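Local coordinates for protein thermophilic dibenzothiophene desulfurization enzyme C (Paenibacillus sp. A11-2, PDB 5XDC) that probably oxidises dibenzothiophene to its sulfoxide and sulfone with reduced FMN and dioxygen, as a tetrameric flavin monooxygenase of the DszC family, at residues B[332-335]-B[336-340]; B[46-49]-B[50-53]; B[188-191]-B[192-195]. All coordinates share one frame; numbering follows the deposited sequence.

Interaction 1 of 3, residues B[332-335]-B[336-340]; sequences EQRG and QLMVQ. With SO4 (sulfate ion), chain K.
The guanidinium of R334 meets M338, one turn further on, obliquely, neither face-on nor edge-on: NH1 of R334 lies 3.7 Å from CG of M338, and the two side chains run alongside each other, pointing the same way. R334 reaches this place because CG stands anti to the backbone N (chi1 -172°) and the chain then bends at chi2, so that the aliphatic part turns along the helix. Its polar atoms are engaged beyond the helix: NH1 forms a salt bridge with the C-terminal carboxylate at S414 OXT, and NE donates to the carbonyl of S245. These partners probably offset the charge of the buried guanidinium and help to hold the chain terminus. The other flat group, the amide of Q333, uses NE2 on a sulfate, probably from the crystallisation liquor, donating to O4 at 3.2 Å (163°) and weakly to O3, while its OE1 accepts from the backbone N of T330. R326 and R319 also bind this anion.

All of this lies in the first turns of helix 331-363, in the C-terminal, all-helical acyl-CoA dehydrogenase-like domain. The i to i+4 backbone bonds from Q336 N to V339 N are all made; that of M338 N to R334 O is 2.9 Å long. CG2 of V339 rests 3.3 Å from G335 O, and L337 packs against V316 and V320 of helix 293-324.

Interaction 2 of 3, residues B[46-49]-B[50-53]; sequences RDAI and RRSG
The last turns of helix 43-52, in the N-terminal helical domain of the acyl-CoA dehydrogenase fold, bring R46, D47 and R50 together on one side. R50, extended from CG to NE, places NH1 2.9 Å from D47 OD1; this salt bridge includes only a weak hydrogen bond (126°), and carboxylate and guanidinium planes are turned 62° apart. OD1 also pairs with K43. R46 and R50 bring their NH2 atoms within 4.0 Å of each other, a closeness probably eased by D164, which forms salt bridges with both, and by D166, which pairs with R50. Replacing R50 by a leucine would probably leave D166 without this positive mate, D164 with one fewer, and D47 with its bridge to K43 but none to this position. R51 instead folds back at chi3 (-58°), laying one guanidinium face over A48 CA and D47 O.

Backbone bonds R50 N to R46 O and R51 N to D47 O are sound, but the next, S52 N to A48 O, is weak as the helix ends and G53 takes a positive phi. There I49 O receives two donors from S52: the hydroxyl OG at 2.7 Å, and the backbone N at 3.2 Å, which approaches from above the carbonyl plane.

Interaction 3 of 3, residues B[188-191]-B[192-195]; sequences LIPS and DRAG
R193 closes a type I beta turn, P190 to R193, that leads the chain out of strand 184-190 in the beta-rich middle domain of the acyl-CoA dehydrogenase fold. Its CB lies 3.4 Å from the carbonyl oxygen of P190, the same atom that receives the R193 backbone N across the turn at 3.3 Å. That bond is nearly straight at the hydrogen (162°), but the donor stands above the carbonyl plane. From CB, CG leaves anti to the backbone N (chi1 170°), and bends at chi2 and chi3 then curl the chain back over the residues that precede it. CZ consequently comes to 3.8 Å from P190 CD, which lies over one face of the guanidinium. Further out, NH2 meets CD of P190 at 3.3 Å and also CG of the same ring, while NH1 lies 4.1 Å from CG2 of I189, whose side chain R193 crosses at about a right angle.

Both terminal nitrogens have polar partners outside the turn: NH2 forms a salt bridge with E226, and NH1 donates to the carbonyl of V221. The curled arginine therefore ties the turn to strand 220-222 and to the chain that follows it. The I189 side chain also packs on V170, V220 and V222. Within the turn, S191 OG is hydrogen-bonded to the backbone carbonyl of A165, next to strand 167-174. The CB of D192 points away from the preceding residues overall, yet its OD1 sits 3.4 Å from P190 CB.

In the fold
Along the chain interaction 2 comes first, then interaction 3, then interaction 1, one in each of the N-terminal, middle and C-terminal domains of the acyl-CoA dehydrogenase-like subunit. They are separate local contacts. The centres of interactions 2 and 3 are about 22 Å apart, with nearest atoms about 8 Å apart; the centre of interaction 1 lies about 33 Å and about 35 Å from those of interactions 2 and 3. Interactions 1 and 2 stand on opposite sides of the chain's centre, on helices 331-363 and 43-52, whereas interaction 3 follows strand 184-190. The side chains of R46 and M338 each lie about 8 Å from that of an FMN-binding tyrosine, Y93 and Y413 respectively, consistent with flavin sites built from more than one domain.

Interaction 1 of 3, residues B[332-335]-B[336-340]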
loop_
_atom_site.group_PDB
_atom_site.type_symbol
_atom_site.label_atom_id
_atom_site.label_comp_id
_atom_site.label_asym_id
_atom_site.label_seq_id
_atom_site.Cartn_x
_atom_site.Cartn_y
_atom_site.Cartn_z
ATOM N N GLU B 332 -20.525 26.800 -6.412
ATOM C CA GLU B 332 -19.459 26.215 -7.211
ATOM C C GLU B 332 -18.093 26.541 -6.627
ATOM O O GLU B 332 -17.226 25.660 -6.538
ATOM C CB GLU B 332 -19.573 26.698 -8.656
ATOM C CG GLU B 332 -20.812 26.150 -9.367
ATOM C CD GLU B 332 -22.133 26.859 -9.007
ATOM O OE1 GLU B 332 -22.117 28.036 -8.566
ATOM O OE2 GLU B 332 -23.206 26.227 -9.178
ATOM N N GLN B 333 -17.884 27.797 -6.210
ATOM C CA GLN B 333 -16.637 28.170 -5.554
ATOM C C GLN B 333 -16.455 27.398 -4.255
ATOM O O GLN B 333 -15.363 26.900 -3.963
ATOM C CB GLN B 333 -16.617 29.675 -5.277
ATOM C CG GLN B 333 -16.586 30.540 -6.545
ATOM C CD GLN B 333 -16.802 32.017 -6.247
ATOM O OE1 GLN B 333 -17.579 32.369 -5.359
ATOM N NE2 GLN B 333 -16.104 32.883 -6.978
ATOM N N ARG B 334 -17.513 27.326 -3.446
ATOM C CA ARG B 334 -17.434 26.621 -2.173
ATOM C C ARG B 334 -17.205 25.130 -2.396
ATOM O O ARG B 334 -16.399 24.508 -1.693
ATOM C CB ARG B 334 -18.715 26.852 -1.371
ATOM C CG ARG B 334 -18.671 26.317 0.048
ATOM C CD ARG B 334 -19.211 24.898 0.174
ATOM N NE ARG B 334 -19.340 24.545 1.585
ATOM C CZ ARG B 334 -19.340 23.309 2.077
ATOM N NH1 ARG B 334 -19.201 22.253 1.284
ATOM N NH2 ARG B 334 -19.466 23.138 3.384
ATOM N N GLY B 335 -17.903 24.554 -3.377
ATOM C CA GLY B 335 -17.786 23.128 -3.631
ATOM C C GLY B 335 -16.413 22.733 -4.130
ATOM O O GLY B 335 -15.832 21.748 -3.662
ATOM N N GLN B 336 -15.864 23.498 -5.074
ATOM C CA GLN B 336 -14.499 23.245 -5.526
ATOM C C GLN B 336 -13.516 23.354 -4.375
ATOM O O GLN B 336 -12.595 22.541 -4.253
ATOM C CB GLN B 336 -14.103 24.221 -6.627
ATOM C CG GLN B 336 -14.833 23.989 -7.928
ATOM C CD GLN B 336 -14.486 25.030 -8.970
ATOM O OE1 GLN B 336 -13.561 25.825 -8.783
ATOM N NE2 GLN B 336 -15.226 25.035 -10.075
ATOM N N LEU B 337 -13.693 24.353 -3.508
ATOM C CA LEU B 337 -12.792 24.475 -2.375
ATOM C C LEU B 337 -12.912 23.264 -1.462
ATOM O O LEU B 337 -11.898 22.710 -1.023
ATOM C CB LEU B 337 -13.079 25.757 -1.604
ATOM C CG LEU B 337 -12.226 25.887 -0.344
ATOM C CD1 LEU B 337 -10.735 25.962 -0.603
ATOM C CD2 LEU B 337 -12.681 27.090 0.486
ATOM N N MET B 338 -14.140 22.831 -1.174
ATOM C CA MET B 338 -14.324 21.685 -0.289
ATOM C C MET B 338 -13.693 20.427 -0.880
ATOM O O MET B 338 -13.106 19.620 -0.156
ATOM C CB MET B 338 -15.806 21.462 -0.012
ATOM C CG MET B 338 -16.078 20.363 1.018
ATOM S SD MET B 338 -15.517 20.770 2.686
ATOM C CE MET B 338 -14.291 19.474 2.961
ATOM N N VAL B 339 -13.802 20.242 -2.196
ATOM C CA VAL B 339 -13.149 19.094 -2.826
ATOM C C VAL B 339 -11.635 19.185 -2.657
ATOM O O VAL B 339 -10.971 18.187 -2.358
ATOM C CB VAL B 339 -13.567 18.998 -4.307
ATOM C CG1 VAL B 339 -12.732 17.960 -5.051
ATOM C CG2 VAL B 339 -15.026 18.645 -4.407
ATOM N N GLN B 340 -11.059 20.372 -2.866
ATOM C CA GLN B 340 -9.615 20.526 -2.718
ATOM C C GLN B 340 -9.176 20.278 -1.277
ATOM O O GLN B 340 -8.120 19.682 -1.041
ATOM C CB GLN B 340 -9.168 21.916 -3.168
ATOM C CG GLN B 340 -9.205 22.164 -4.684
ATOM C CD GLN B 340 -8.216 21.309 -5.492
ATOM O OE1 GLN B 340 -7.012 21.245 -5.193
ATOM N NE2 GLN B 340 -8.725 20.659 -6.535
HETATM S S SO4 K . -13.012 33.026 -9.040
HETATM O O1 SO4 K . -12.522 32.983 -10.418
HETATM O O2 SO4 K . -11.882 33.240 -8.136
HETATM O O3 SO4 K . -13.960 34.133 -8.890
HETATM O O4 SO4 K . -13.712 31.771 -8.774
#

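Interaction 2 of 3, residues B[46-49]-B[50-53]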
loop_
_atom_site.group_PDB
_atom_site.type_symbol
_atom_site.label_atom_id
_atom_site.label_comp_id
_atom_site.label_asym_id
_atom_site.label_seq_id
_atom_site.Cartn_x
_atom_site.Cartn_y
_atom_site.Cartn_z
ATOM N N ARG B 46 -1.708 27.513 27.410
ATOM C CA ARG B 46 -2.783 28.340 26.882
ATOM C C ARG B 46 -2.528 29.815 27.195
ATOM O O ARG B 46 -2.756 30.681 26.348
ATOM C CB ARG B 46 -4.131 27.877 27.443
ATOM C CG ARG B 46 -4.591 26.505 26.907
ATOM C CD ARG B 46 -5.842 26.022 27.614
ATOM N NE ARG B 46 -6.940 26.972 27.459
ATOM C CZ ARG B 46 -7.782 27.001 26.426
ATOM N NH1 ARG B 46 -7.679 26.102 25.449
ATOM N NH2 ARG B 46 -8.726 27.920 26.353
ATOM N N ASP B 47 -2.021 30.115 28.393
ATOM C CA ASP B 47 -1.724 31.510 28.722
ATOM C C ASP B 47 -0.540 32.038 27.913
ATOM O O ASP B 47 -0.522 33.211 27.523
ATOM C CB ASP B 47 -1.462 31.663 30.223
ATOM C CG ASP B 47 -2.734 31.570 31.067
ATOM O OD1 ASP B 47 -3.852 31.659 30.518
ATOM O OD2 ASP B 47 -2.609 31.426 32.312
ATOM N N ALA B 48 0.458 31.198 27.631
ATOM C CA ALA B 48 1.533 31.631 26.743
ATOM C C ALA B 48 0.991 31.988 25.364
ATOM O O ALA B 48 1.438 32.959 24.743
ATOM C CB ALA B 48 2.607 30.551 26.631
ATOM N N ILE B 49 0.030 31.211 24.860
ATOM C CA ILE B 49 -0.591 31.552 23.585
ATOM C C ILE B 49 -1.343 32.875 23.704
ATOM O O ILE B 49 -1.315 33.710 22.787
ATOM C CB ILE B 49 -1.503 30.398 23.116
ATOM C CG1 ILE B 49 -0.640 29.184 22.759
ATOM C CG2 ILE B 49 -2.366 30.842 21.940
ATOM C CD1 ILE B 49 -1.444 27.936 22.429
ATOM N N ARG B 50 -2.023 33.088 24.835
ATOM C CA ARG B 50 -2.722 34.346 25.060
ATOM C C ARG B 50 -1.759 35.530 24.998
ATOM O O ARG B 50 -2.038 36.529 24.327
ATOM C CB ARG B 50 -3.433 34.315 26.413
ATOM C CG ARG B 50 -4.732 33.535 26.446
ATOM C CD ARG B 50 -5.465 33.765 27.778
ATOM N NE ARG B 50 -6.777 33.120 27.799
ATOM C CZ ARG B 50 -7.027 31.882 28.250
ATOM N NH1 ARG B 50 -6.052 31.120 28.726
ATOM N NH2 ARG B 50 -8.257 31.395 28.208
ATOM N N ARG B 51 -0.616 35.423 25.682
ATOM C CA ARG B 51 0.354 36.522 25.723
ATOM C C ARG B 51 0.991 36.781 24.364
ATOM O O ARG B 51 1.451 37.898 24.109
ATOM C CB ARG B 51 1.450 36.229 26.752
ATOM C CG ARG B 51 0.976 36.203 28.193
ATOM C CD ARG B 51 2.140 36.146 29.174
ATOM N NE ARG B 51 3.020 34.995 28.983
ATOM C CZ ARG B 51 2.851 33.807 29.560
ATOM N NH1 ARG B 51 1.813 33.581 30.352
ATOM N NH2 ARG B 51 3.725 32.836 29.332
ATOM N N SER B 52 0.996 35.782 23.479
ATOM C CA SER B 52 1.695 35.885 22.204
ATOM C C SER B 52 0.987 36.798 21.219
ATOM O O SER B 52 1.622 37.282 20.273
ATOM C CB SER B 52 1.834 34.496 21.588
ATOM O OG SER B 52 0.619 34.117 20.974
ATOM N N GLY B 53 -0.314 37.040 21.408
ATOM C CA GLY B 53 -1.103 37.786 20.452
ATOM C C GLY B 53 -1.643 36.984 19.280
ATOM O O GLY B 53 -2.537 37.469 18.581
#

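Interaction 3 of 3, residues B[188-191]-B[192-195]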
loop_
_atom_site.group_PDB
_atom_site.type_symbol
_atom_site.label_atom_id
_atom_site.label_comp_id
_atom_site.label_asym_id
_atom_site.label_seq_id
_atom_site.Cartn_x
_atom_site.Cartn_y
_atom_site.Cartn_z
ATOM N N LEU B 188 -22.420 32.781 21.115
ATOM C CA LEU B 188 -21.097 32.908 21.717
ATOM C C LEU B 188 -21.297 33.465 23.120
ATOM O O LEU B 188 -21.730 34.618 23.268
ATOM C CB LEU B 188 -20.197 33.824 20.883
ATOM C CG LEU B 188 -18.738 33.866 21.315
ATOM C CD1 LEU B 188 -18.023 32.593 20.953
ATOM C CD2 LEU B 188 -18.007 35.029 20.685
ATOM N N ILE B 189 -21.009 32.655 24.140
ATOM C CA ILE B 189 -21.391 33.004 25.510
ATOM C C ILE B 189 -20.204 32.812 26.442
ATOM O O ILE B 189 -19.284 32.018 26.165
ATOM C CB ILE B 189 -22.611 32.181 25.994
ATOM C CG1 ILE B 189 -22.272 30.688 26.120
ATOM C CG2 ILE B 189 -23.777 32.399 25.078
ATOM C CD1 ILE B 189 -23.316 29.893 26.880
ATOM N N PRO B 190 -20.193 33.522 27.572
ATOM C CA PRO B 190 -19.170 33.268 28.596
ATOM C C PRO B 190 -19.267 31.847 29.127
ATOM O O PRO B 190 -20.357 31.295 29.278
ATOM C CB PRO B 190 -19.492 34.299 29.691
ATOM C CG PRO B 190 -20.380 35.294 29.068
ATOM C CD PRO B 190 -21.122 34.595 27.978
ATOM N N SER B 191 -18.107 31.258 29.427
ATOM C CA SER B 191 -18.096 29.903 29.953
ATOM C C SER B 191 -18.556 29.841 31.405
ATOM O O SER B 191 -18.885 28.754 31.883
ATOM C CB SER B 191 -16.700 29.286 29.822
ATOM O OG SER B 191 -15.729 30.051 30.509
ATOM N N ASP B 192 -18.589 30.967 32.116
ATOM C CA ASP B 192 -19.122 30.999 33.474
ATOM C C ASP B 192 -20.542 31.561 33.537
ATOM O O ASP B 192 -21.007 31.939 34.617
ATOM C CB ASP B 192 -18.190 31.788 34.397
ATOM C CG ASP B 192 -18.018 33.237 33.977
ATOM O OD1 ASP B 192 -18.591 33.667 32.951
ATOM O OD2 ASP B 192 -17.291 33.960 34.689
ATOM N N ARG B 193 -21.242 31.620 32.410
ATOM C CA ARG B 193 -22.673 31.899 32.433
ATOM C C ARG B 193 -23.365 30.911 33.363
ATOM O O ARG B 193 -23.047 29.718 33.371
ATOM C CB ARG B 193 -23.241 31.814 31.014
ATOM C CG ARG B 193 -24.772 31.841 30.842
ATOM C CD ARG B 193 -25.424 33.179 31.128
ATOM N NE ARG B 193 -24.674 34.344 30.651
ATOM C CZ ARG B 193 -24.683 34.798 29.397
ATOM N NH1 ARG B 193 -25.380 34.191 28.443
ATOM N NH2 ARG B 193 -23.972 35.879 29.104
ATOM N N ALA B 194 -24.295 31.412 34.174
ATOM C CA ALA B 194 -25.014 30.550 35.114
ATOM C C ALA B 194 -25.612 29.348 34.401
ATOM O O ALA B 194 -26.275 29.482 33.371
ATOM C CB ALA B 194 -26.126 31.336 35.819
ATOM N N GLY B 195 -25.373 28.158 34.959
ATOM C CA GLY B 195 -25.912 26.938 34.408
ATOM C C GLY B 195 -24.951 26.168 33.524
ATOM O O GLY B 195 -25.255 25.026 33.163
#